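Side-chain contacts in fat acid-binding protein (Eubacterium ventriosum, PDB 3NYI), which binds a fatty acid, here stearic acid, and belongs to the DegV family, whose members are thought to be lipid-binding proteins: residues A[215-220]-A[283-288]; A[238-243]-A[254-259]. All coordinates share one frame; numbering follows the deposited sequence.

Contact 1: residues A[215-220]-A[283-288]; sequences KLKNSV and YPIGLG. With STE (stearic acid), chain C.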
ATOM      1  N   LYS A 215     -20.925  -6.220 -10.245  1.00 32.54           N
ATOM      2  CA  LYS A 215     -21.419  -6.909  -9.055  1.00 36.62           C
ATOM      3  C   LYS A 215     -20.301  -7.102  -8.024  1.00 36.04           C
ATOM      4  O   LYS A 215     -20.521  -6.997  -6.819  1.00 31.71           O
ATOM      5  CB  LYS A 215     -22.038  -8.255  -9.430  1.00 38.87           C
ATOM      6  CG  LYS A 215     -23.401  -8.144 -10.118  1.00 46.90           C
ATOM      7  CD  LYS A 215     -23.865  -9.495 -10.643  1.00 59.59           C
ATOM      8  CE  LYS A 215     -25.372  -9.672 -10.489  1.00 74.92           C
ATOM      9  NZ  LYS A 215     -25.718 -10.421  -9.245  1.00 78.41           N
ATOM     10  N   LEU A 216     -19.098  -7.390  -8.499  1.00 28.12           N
ATOM     11  CA  LEU A 216     -17.968  -7.541  -7.590  1.00 27.20           C
ATOM     12  C   LEU A 216     -17.675  -6.234  -6.869  1.00 28.51           C
ATOM     13  O   LEU A 216     -17.393  -6.241  -5.678  1.00 29.08           O
ATOM     14  CB  LEU A 216     -16.717  -8.029  -8.334  1.00 25.93           C
ATOM     15  CG  LEU A 216     -16.693  -9.524  -8.657  1.00 31.20           C
ATOM     16  CD1 LEU A 216     -15.844  -9.801  -9.906  1.00 32.20           C
ATOM     17  CD2 LEU A 216     -16.189 -10.329  -7.463  1.00 33.75           C
ATOM     18  N   LYS A 217     -17.739  -5.112  -7.586  1.00 29.75           N
ATOM     19  CA  LYS A 217     -17.491  -3.820  -6.954  1.00 28.73           C
ATOM     20  C   LYS A 217     -18.589  -3.514  -5.937  1.00 29.21           C
ATOM     21  O   LYS A 217     -18.328  -2.920  -4.891  1.00 30.17           O
ATOM     22  CB  LYS A 217     -17.372  -2.695  -7.988  1.00 30.35           C
ATOM     23  CG  LYS A 217     -16.135  -2.808  -8.874  1.00 32.42           C
ATOM     24  CD  LYS A 217     -16.010  -1.650  -9.857  1.00 34.22           C
ATOM     25  CE  LYS A 217     -17.120  -1.654 -10.906  1.00 35.71           C
ATOM     26  NZ  LYS A 217     -16.864  -0.637 -11.963  1.00 38.36           N
ATOM     27  N   ASN A 218     -19.812  -3.929  -6.228  1.00 29.99           N
ATOM     28  CA  ASN A 218     -20.880  -3.752  -5.249  1.00 35.54           C
ATOM     29  C   ASN A 218     -20.645  -4.601  -4.002  1.00 34.56           C
ATOM     30  O   ASN A 218     -20.944  -4.176  -2.893  1.00 32.25           O
ATOM     31  CB  ASN A 218     -22.249  -4.033  -5.866  1.00 39.77           C
ATOM     32  CG  ASN A 218     -22.697  -2.927  -6.802  1.00 44.78           C
ATOM     33  OD1 ASN A 218     -22.317  -1.768  -6.638  1.00 52.11           O
ATOM     34  ND2 ASN A 218     -23.499  -3.281  -7.794  1.00 49.14           N
ATOM     35  N   SER A 219     -20.094  -5.796  -4.183  1.00 32.07           N
ATOM     36  CA  SER A 219     -19.800  -6.658  -3.042  1.00 32.47           C
ATOM     37  C   SER A 219     -18.667  -6.093  -2.202  1.00 38.14           C
ATOM     38  O   SER A 219     -18.720  -6.172  -0.973  1.00 32.30           O
ATOM     39  CB  SER A 219     -19.446  -8.075  -3.487  1.00 34.76           C
ATOM     40  OG  SER A 219     -20.540  -8.672  -4.148  1.00 40.17           O
ATOM     41  N   VAL A 220     -17.636  -5.555  -2.863  1.00 28.06           N
ATOM     42  CA  VAL A 220     -16.574  -4.846  -2.151  1.00 27.37           C
ATOM     43  C   VAL A 220     -17.176  -3.798  -1.214  1.00 26.49           C
ATOM     44  O   VAL A 220     -16.810  -3.729  -0.041  1.00 26.74           O
ATOM     45  CB  VAL A 220     -15.558  -4.178  -3.108  1.00 22.79           C
ATOM     46  CG1 VAL A 220     -14.679  -3.173  -2.356  1.00 27.88           C
ATOM     47  CG2 VAL A 220     -14.679  -5.235  -3.777  1.00 22.98           C
ATOM     48  N   TYR A 283      -6.041  -4.812 -13.222  1.00 27.18           N
ATOM     49  CA  TYR A 283      -7.411  -4.364 -12.916  1.00 23.89           C
ATOM     50  C   TYR A 283      -7.856  -4.394 -11.445  1.00 30.46           C
ATOM     51  O   TYR A 283      -9.006  -4.722 -11.165  1.00 31.38           O
ATOM     52  CB  TYR A 283      -8.416  -5.130 -13.775  1.00 28.33           C
ATOM     53  CG  TYR A 283      -8.031  -5.107 -15.235  1.00 39.33           C
ATOM     54  CD1 TYR A 283      -8.011  -3.913 -15.942  1.00 37.13           C
ATOM     55  CD2 TYR A 283      -7.659  -6.270 -15.894  1.00 38.47           C
ATOM     56  CE1 TYR A 283      -7.640  -3.881 -17.275  1.00 48.20           C
ATOM     57  CE2 TYR A 283      -7.291  -6.249 -17.228  1.00 44.05           C
ATOM     58  CZ  TYR A 283      -7.286  -5.054 -17.912  1.00 45.75           C
ATOM     59  OH  TYR A 283      -6.920  -5.031 -19.237  1.00 50.43           O
ATOM     60  N   PRO A 284      -6.973  -4.014 -10.506  1.00 31.10           N
ATOM     61  CA  PRO A 284      -7.451  -3.971  -9.118  1.00 24.91           C
ATOM     62  C   PRO A 284      -8.290  -2.720  -8.873  1.00 26.62           C
ATOM     63  O   PRO A 284      -8.044  -1.697  -9.509  1.00 27.70           O
ATOM     64  CB  PRO A 284      -6.160  -3.863  -8.305  1.00 23.84           C
ATOM     65  CG  PRO A 284      -5.134  -3.257  -9.262  1.00 25.22           C
ATOM     66  CD  PRO A 284      -5.674  -3.341 -10.669  1.00 29.71           C
ATOM     67  N   ILE A 285      -9.261  -2.796  -7.968  1.00 23.79           N
ATOM     68  CA  ILE A 285     -10.022  -1.607  -7.598  1.00 21.79           C
ATOM     69  C   ILE A 285     -10.623  -1.828  -6.219  1.00 22.58           C
ATOM     70  O   ILE A 285     -11.048  -2.928  -5.889  1.00 23.37           O
ATOM     71  CB  ILE A 285     -11.119  -1.285  -8.627  1.00 31.39           C
ATOM     72  CG1 ILE A 285     -11.818   0.033  -8.269  1.00 37.04           C
ATOM     73  CG2 ILE A 285     -12.111  -2.442  -8.759  1.00 31.57           C
ATOM     74  CD1 ILE A 285     -12.543   0.681  -9.441  1.00 40.66           C
ATOM     75  N   GLY A 286     -10.611  -0.800  -5.389  1.00 21.69           N
ATOM     76  CA  GLY A 286     -11.059  -0.998  -4.024  1.00 25.86           C
ATOM     77  C   GLY A 286     -10.892   0.232  -3.179  1.00 26.51           C
ATOM     78  O   GLY A 286     -10.653   1.325  -3.691  1.00 26.35           O
ATOM     79  N   LEU A 287     -11.044   0.051  -1.874  1.00 25.02           N
ATOM     80  CA  LEU A 287     -10.942   1.159  -0.945  1.00 23.40           C
ATOM     81  C   LEU A 287     -10.200   0.703   0.293  1.00 21.15           C
ATOM     82  O   LEU A 287     -10.182  -0.487   0.617  1.00 22.26           O
ATOM     83  CB  LEU A 287     -12.335   1.704  -0.574  1.00 23.77           C
ATOM     84  CG  LEU A 287     -13.246   0.797   0.254  1.00 33.01           C
ATOM     85  CD1 LEU A 287     -14.180   1.624   1.119  1.00 34.49           C
ATOM     86  CD2 LEU A 287     -14.047  -0.123  -0.657  1.00 35.79           C
ATOM     87  N   GLY A 288      -9.548   1.656   0.952  1.00 20.90           N
ATOM     88  CA  GLY A 288      -8.868   1.419   2.209  1.00 21.21           C
ATOM     89  C   GLY A 288      -9.445   2.321   3.282  1.00 25.52           C
ATOM     90  O   GLY A 288      -9.953   3.417   2.998  1.00 20.40           O
TER
HETATM   91  C1  STE C 301       8.900  -7.833  -3.514  1.00 31.98           C
HETATM   92  O1  STE C 301       9.523  -7.938  -2.502  1.00 27.25           O
HETATM   93  O2  STE C 301       9.252  -8.437  -4.485  1.00 30.53           O
HETATM   94  C2  STE C 301       7.532  -7.112  -3.497  1.00 23.87           C
HETATM   95  C3  STE C 301       6.375  -8.139  -3.408  1.00 20.47           C
HETATM   96  C4  STE C 301       5.011  -7.412  -3.506  1.00 21.29           C
HETATM   97  C5  STE C 301       3.844  -8.368  -3.173  1.00 22.03           C
HETATM   98  C6  STE C 301       2.495  -7.628  -3.334  1.00 20.91           C
HETATM   99  C7  STE C 301       1.300  -8.588  -3.107  1.00 20.93           C
HETATM  100  C8  STE C 301      -0.007  -7.753  -3.127  1.00 22.96           C
HETATM  101  C9  STE C 301      -1.248  -8.653  -2.930  1.00 23.43           C
HETATM  102  C10 STE C 301      -2.524  -7.775  -3.050  1.00 26.88           C
HETATM  103  C11 STE C 301      -2.695  -6.985  -1.751  1.00 23.16           C
HETATM  104  C12 STE C 301      -2.921  -5.465  -1.924  1.00 23.79           C
HETATM  105  C13 STE C 301      -3.514  -5.044  -3.278  1.00 26.16           C
HETATM  106  C14 STE C 301      -4.657  -4.039  -2.966  1.00 23.51           C
HETATM  107  C15 STE C 301      -5.064  -3.246  -4.230  1.00 20.19           C
HETATM  108  C16 STE C 301      -6.422  -2.553  -3.960  1.00 24.74           C
HETATM  109  C17 STE C 301      -6.184  -1.181  -3.293  1.00 22.18           C
HETATM  110  C18 STE C 301      -7.508  -0.392  -3.169  1.00 23.96           C

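Contact 2: residues A[238-243]-A[254-259]; sequences VSVGYG and KEVEST. With STE (stearic acid), chain C.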
ATOM      1  N   VAL A 238     -11.360   7.341   4.784  1.00 21.58           N
ATOM      2  CA  VAL A 238     -11.607   6.411   3.688  1.00 22.76           C
ATOM      3  C   VAL A 238     -10.991   6.944   2.383  1.00 29.63           C
ATOM      4  O   VAL A 238     -11.170   8.117   2.043  1.00 25.08           O
ATOM      5  CB  VAL A 238     -13.114   6.166   3.503  1.00 29.02           C
ATOM      6  CG1 VAL A 238     -13.363   5.135   2.432  1.00 24.05           C
ATOM      7  CG2 VAL A 238     -13.748   5.731   4.820  1.00 30.30           C
ATOM      8  N   SER A 239     -10.226   6.102   1.688  1.00 22.93           N
ATOM      9  CA  SER A 239      -9.654   6.479   0.385  1.00 22.95           C
ATOM     10  C   SER A 239      -9.791   5.340  -0.609  1.00 26.99           C
ATOM     11  O   SER A 239      -9.980   4.184  -0.213  1.00 26.89           O
ATOM     12  CB  SER A 239      -8.180   6.875   0.498  1.00 23.07           C
ATOM     13  OG  SER A 239      -8.020   8.054   1.272  1.00 24.69           O
ATOM     14  N   VAL A 240      -9.681   5.666  -1.897  1.00 28.73           N
ATOM     15  CA  VAL A 240      -9.863   4.685  -2.968  1.00 24.18           C
ATOM     16  C   VAL A 240      -8.557   4.436  -3.735  1.00 26.45           C
ATOM     17  O   VAL A 240      -7.732   5.347  -3.885  1.00 23.56           O
ATOM     18  CB  VAL A 240     -10.983   5.134  -3.961  1.00 25.93           C
ATOM     19  CG1 VAL A 240     -10.873   4.402  -5.281  1.00 23.06           C
ATOM     20  CG2 VAL A 240     -12.383   4.935  -3.339  1.00 25.26           C
ATOM     21  N   GLY A 241      -8.374   3.201  -4.207  1.00 21.99           N
ATOM     22  CA  GLY A 241      -7.288   2.866  -5.129  1.00 25.39           C
ATOM     23  C   GLY A 241      -7.834   2.295  -6.433  1.00 25.11           C
ATOM     24  O   GLY A 241      -8.795   1.514  -6.433  1.00 26.46           O
ATOM     25  N   TYR A 242      -7.224   2.675  -7.551  1.00 25.12           N
ATOM     26  CA  TYR A 242      -7.671   2.205  -8.858  1.00 23.24           C
ATOM     27  C   TYR A 242      -6.491   1.749  -9.707  1.00 24.23           C
ATOM     28  O   TYR A 242      -5.349   2.149  -9.472  1.00 26.98           O
ATOM     29  CB  TYR A 242      -8.447   3.299  -9.597  1.00 24.74           C
ATOM     30  CG  TYR A 242      -7.679   4.591  -9.745  1.00 34.63           C
ATOM     31  CD1 TYR A 242      -6.794   4.782 -10.802  1.00 33.43           C
ATOM     32  CD2 TYR A 242      -7.826   5.615  -8.818  1.00 29.13           C
ATOM     33  CE1 TYR A 242      -6.086   5.958 -10.937  1.00 35.94           C
ATOM     34  CE2 TYR A 242      -7.118   6.796  -8.941  1.00 34.50           C
ATOM     35  CZ  TYR A 242      -6.250   6.962 -10.001  1.00 38.08           C
ATOM     36  OH  TYR A 242      -5.546   8.137 -10.127  1.00 44.17           O
ATOM     37  N   GLY A 243      -6.783   0.911 -10.694  1.00 25.77           N
ATOM     38  CA  GLY A 243      -5.755   0.314 -11.523  1.00 24.73           C
ATOM     39  C   GLY A 243      -5.653   1.004 -12.866  1.00 31.65           C
ATOM     40  O   GLY A 243      -5.476   2.223 -12.939  1.00 32.58           O
ATOM     41  N   LYS A 254     -17.414   7.689  -6.579  1.00 32.45           N
ATOM     42  CA  LYS A 254     -18.750   8.239  -6.391  1.00 39.47           C
ATOM     43  C   LYS A 254     -19.647   7.206  -5.723  1.00 35.51           C
ATOM     44  O   LYS A 254     -20.425   7.533  -4.826  1.00 36.99           O
ATOM     45  CB  LYS A 254     -19.340   8.703  -7.727  1.00 42.08           C
ATOM     46  CG  LYS A 254     -18.670   9.952  -8.293  1.00 40.69           C
ATOM     47  CD  LYS A 254     -19.285  10.359  -9.628  1.00 53.48           C
ATOM     48  CE  LYS A 254     -18.739  11.699 -10.108  1.00 65.88           C
ATOM     49  NZ  LYS A 254     -19.351  12.135 -11.401  1.00 75.47           N
ATOM     50  N   GLU A 255     -19.525   5.956  -6.161  1.00 34.87           N
ATOM     51  CA  GLU A 255     -20.289   4.853  -5.584  1.00 44.65           C
ATOM     52  C   GLU A 255     -19.929   4.645  -4.120  1.00 38.33           C
ATOM     53  O   GLU A 255     -20.797   4.340  -3.302  1.00 38.22           O
ATOM     54  CB  GLU A 255     -20.036   3.551  -6.345  1.00 54.19           C
ATOM     55  CG  GLU A 255     -20.358   3.599  -7.828  1.00 67.46           C
ATOM     56  CD  GLU A 255     -19.790   2.403  -8.581  1.00 73.23           C
ATOM     57  OE1 GLU A 255     -19.650   1.313  -7.975  1.00 69.80           O
ATOM     58  OE2 GLU A 255     -19.481   2.555  -9.782  1.00 77.41           O
ATOM     59  N   VAL A 256     -18.646   4.788  -3.797  1.00 33.88           N
ATOM     60  CA  VAL A 256     -18.197   4.647  -2.412  1.00 32.87           C
ATOM     61  C   VAL A 256     -18.837   5.714  -1.527  1.00 34.88           C
ATOM     62  O   VAL A 256     -19.389   5.407  -0.467  1.00 33.03           O
ATOM     63  CB  VAL A 256     -16.663   4.740  -2.290  1.00 30.61           C
ATOM     64  CG1 VAL A 256     -16.232   4.824  -0.826  1.00 29.00           C
ATOM     65  CG2 VAL A 256     -15.982   3.553  -2.986  1.00 29.90           C
ATOM     66  N   GLU A 257     -18.771   6.966  -1.971  1.00 30.65           N
ATOM     67  CA  GLU A 257     -19.274   8.066  -1.164  1.00 32.33           C
ATOM     68  C   GLU A 257     -20.772   7.913  -0.946  1.00 36.33           C
ATOM     69  O   GLU A 257     -21.273   8.125   0.158  1.00 38.07           O
ATOM     70  CB  GLU A 257     -18.961   9.420  -1.811  1.00 38.43           C
ATOM     71  CG  GLU A 257     -17.480   9.793  -1.763  1.00 38.40           C
ATOM     72  CD  GLU A 257     -17.225  11.228  -2.181  1.00 46.83           C
ATOM     73  OE1 GLU A 257     -18.123  11.836  -2.804  1.00 54.64           O
ATOM     74  OE2 GLU A 257     -16.127  11.752  -1.878  1.00 38.79           O
ATOM     75  N   SER A 258     -21.468   7.536  -2.013  1.00 30.25           N
ATOM     76  CA  SER A 258     -22.907   7.348  -2.000  1.00 37.20           C
ATOM     77  C   SER A 258     -23.305   6.163  -1.121  1.00 40.10           C
ATOM     78  O   SER A 258     -24.188   6.272  -0.269  1.00 39.34           O
ATOM     79  CB  SER A 258     -23.400   7.127  -3.433  1.00 38.69           C
ATOM     80  OG  SER A 258     -24.742   6.682  -3.457  1.00 49.86           O
ATOM     81  N   THR A 259     -22.646   5.030  -1.324  1.00 30.73           N
ATOM     82  CA  THR A 259     -23.023   3.813  -0.610  1.00 35.09           C
ATOM     83  C   THR A 259     -22.694   3.882   0.880  1.00 34.86           C
ATOM     84  O   THR A 259     -23.492   3.472   1.729  1.00 36.90           O
ATOM     85  CB  THR A 259     -22.386   2.570  -1.244  1.00 39.67           C
ATOM     86  OG1 THR A 259     -22.815   2.468  -2.606  1.00 43.41           O
ATOM     87  CG2 THR A 259     -22.796   1.304  -0.495  1.00 37.21           C
TER
HETATM   88  C1  STE C 301       8.900  -7.833  -3.514  1.00 31.98           C
HETATM   89  O1  STE C 301       9.523  -7.938  -2.502  1.00 27.25           O
HETATM   90  O2  STE C 301       9.252  -8.437  -4.485  1.00 30.53           O
HETATM   91  C2  STE C 301       7.532  -7.112  -3.497  1.00 23.87           C
HETATM   92  C3  STE C 301       6.375  -8.139  -3.408  1.00 20.47           C
HETATM   93  C4  STE C 301       5.011  -7.412  -3.506  1.00 21.29           C
HETATM   94  C5  STE C 301       3.844  -8.368  -3.173  1.00 22.03           C
HETATM   95  C6  STE C 301       2.495  -7.628  -3.334  1.00 20.91           C
HETATM   96  C7  STE C 301       1.300  -8.588  -3.107  1.00 20.93           C
HETATM   97  C8  STE C 301      -0.007  -7.753  -3.127  1.00 22.96           C
HETATM   98  C9  STE C 301      -1.248  -8.653  -2.930  1.00 23.43           C
HETATM   99  C10 STE C 301      -2.524  -7.775  -3.050  1.00 26.88           C
HETATM  100  C11 STE C 301      -2.695  -6.985  -1.751  1.00 23.16           C
HETATM  101  C12 STE C 301      -2.921  -5.465  -1.924  1.00 23.79           C
HETATM  102  C13 STE C 301      -3.514  -5.044  -3.278  1.00 26.16           C
HETATM  103  C14 STE C 301      -4.657  -4.039  -2.966  1.00 23.51           C
HETATM  104  C15 STE C 301      -5.064  -3.246  -4.230  1.00 20.19           C
HETATM  105  C16 STE C 301      -6.422  -2.553  -3.960  1.00 24.74           C
HETATM  106  C17 STE C 301      -6.184  -1.181  -3.293  1.00 22.18           C
HETATM  107  C18 STE C 301      -7.508  -0.392  -3.169  1.00 23.96           C

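Contact 1: residues A[215-220]-A[283-288]
V220 lays its CG1 methyl against the CD2 methyl of L287, with V220 CG1 and L287 CD2 3.5 Å apart. The side chains lie alongside each other, heading opposite ways, and touch methyl to methyl. The chi1 of L287 is 68°, which sets CG between the backbone N and the carbonyl carbon. From there CD2 swings toward the helix, although the CB of L287 does not point at it. One turn earlier, K217 supplies the second touch with the aliphatic part of its chain. K217 CG lies 4.0 Å from I285 CG2, and K217 CD lies 4.1 Å from that same I285 CG2. I285 CD1 comes within 4.2 Å of K217 CD, and the lysine chain lies slantwise over the isoleucine. K217 bends at chi3 (-67°), and its NZ forms a salt bridge with E248 OE2, which gives the amine of this buried lysine a counter-charge. No hydrogen bond joins the two segments, and the contact is apolar throughout. Between I285 and L287 sits G286, where the strand carries no side chain. The last carbon of the stearic acid comes up to the backbone here, with STE C18 3.4 Å from G286 C. The strand thus meets a helix through I285 and L287, while its glycine lies against the tail end of the acyl chain. Helix 213-231 packs on the mixed sheet that contains strand 285-291. V220 also touches F165 and T167 of strand 163-167 and V196 of strand 194-200. Helix 246-260 lies alongside and brings F252 against both K217 and I285. Strand 285-291 itself is held between strands 163-167 and 236-242.

Contact 2: residues A[238-243]-A[254-259]
The carbonyl oxygen of E255 accepts two bonds from T259. T259 N reaches E255 O at 2.8 Å, and T259 OG1 donates to E255 O at 2.8 Å as well. The two donors come from opposite faces of the carbonyl plane, with OG1 tilted 28° from it. The threonine hydroxyl is thereby tied back to its own helix. That helix, 246-260, is the crossover of a beta-alpha-beta unit that runs from strand 236-242 to the parallel strand 270-271. The helix meets the first strand through valines. V256 CG2 lies 3.9 Å from V240 CG2, the two valines overlapping side by side with their branches heading opposite ways. In both valines CG1 is anti to the backbone N (chi1 171° in V256, 161° in V240), which places CG2 beside that nitrogen and opposite the carbonyl carbon. The other branch of V256 faces V238 more loosely, with V256 CG1 4.4 Å from V238 CG1. V256 thus spans two strand residues whose side chains point to the same face of the sheet. L264, in the loop after the helix, touches all three valines, and L221 of helix 213-231 packs on V256. S239 points away from the helix. Its OG is hydrogen-bonded to T268 OG1 and to D265 O in the connection that leads to strand 270-271. Farther along the strand, G241 has no side chain, and its CA meets the tail of the stearic acid, with G241 CA 3.8 Å from STE C18.

Along the chain the order is 215-220, 238-243, 254-259 and 283-288, so contact 2 falls entirely between the two halves of contact 1. Their centres are 9 Å apart. Strands 285-291 and 236-242 are antiparallel neighbours in the same six-stranded mixed sheet. They are probably joined by hydrogen bonds from G288 N to S239 O (2.8 Å) and from G241 N to G286 O (3.0 Å). Helices 213-231 and 246-260 pack next to each other against these strands. Both strands also approach the final carbon of the stearic acid, so the two contacts probably back the tail end of the lipid site.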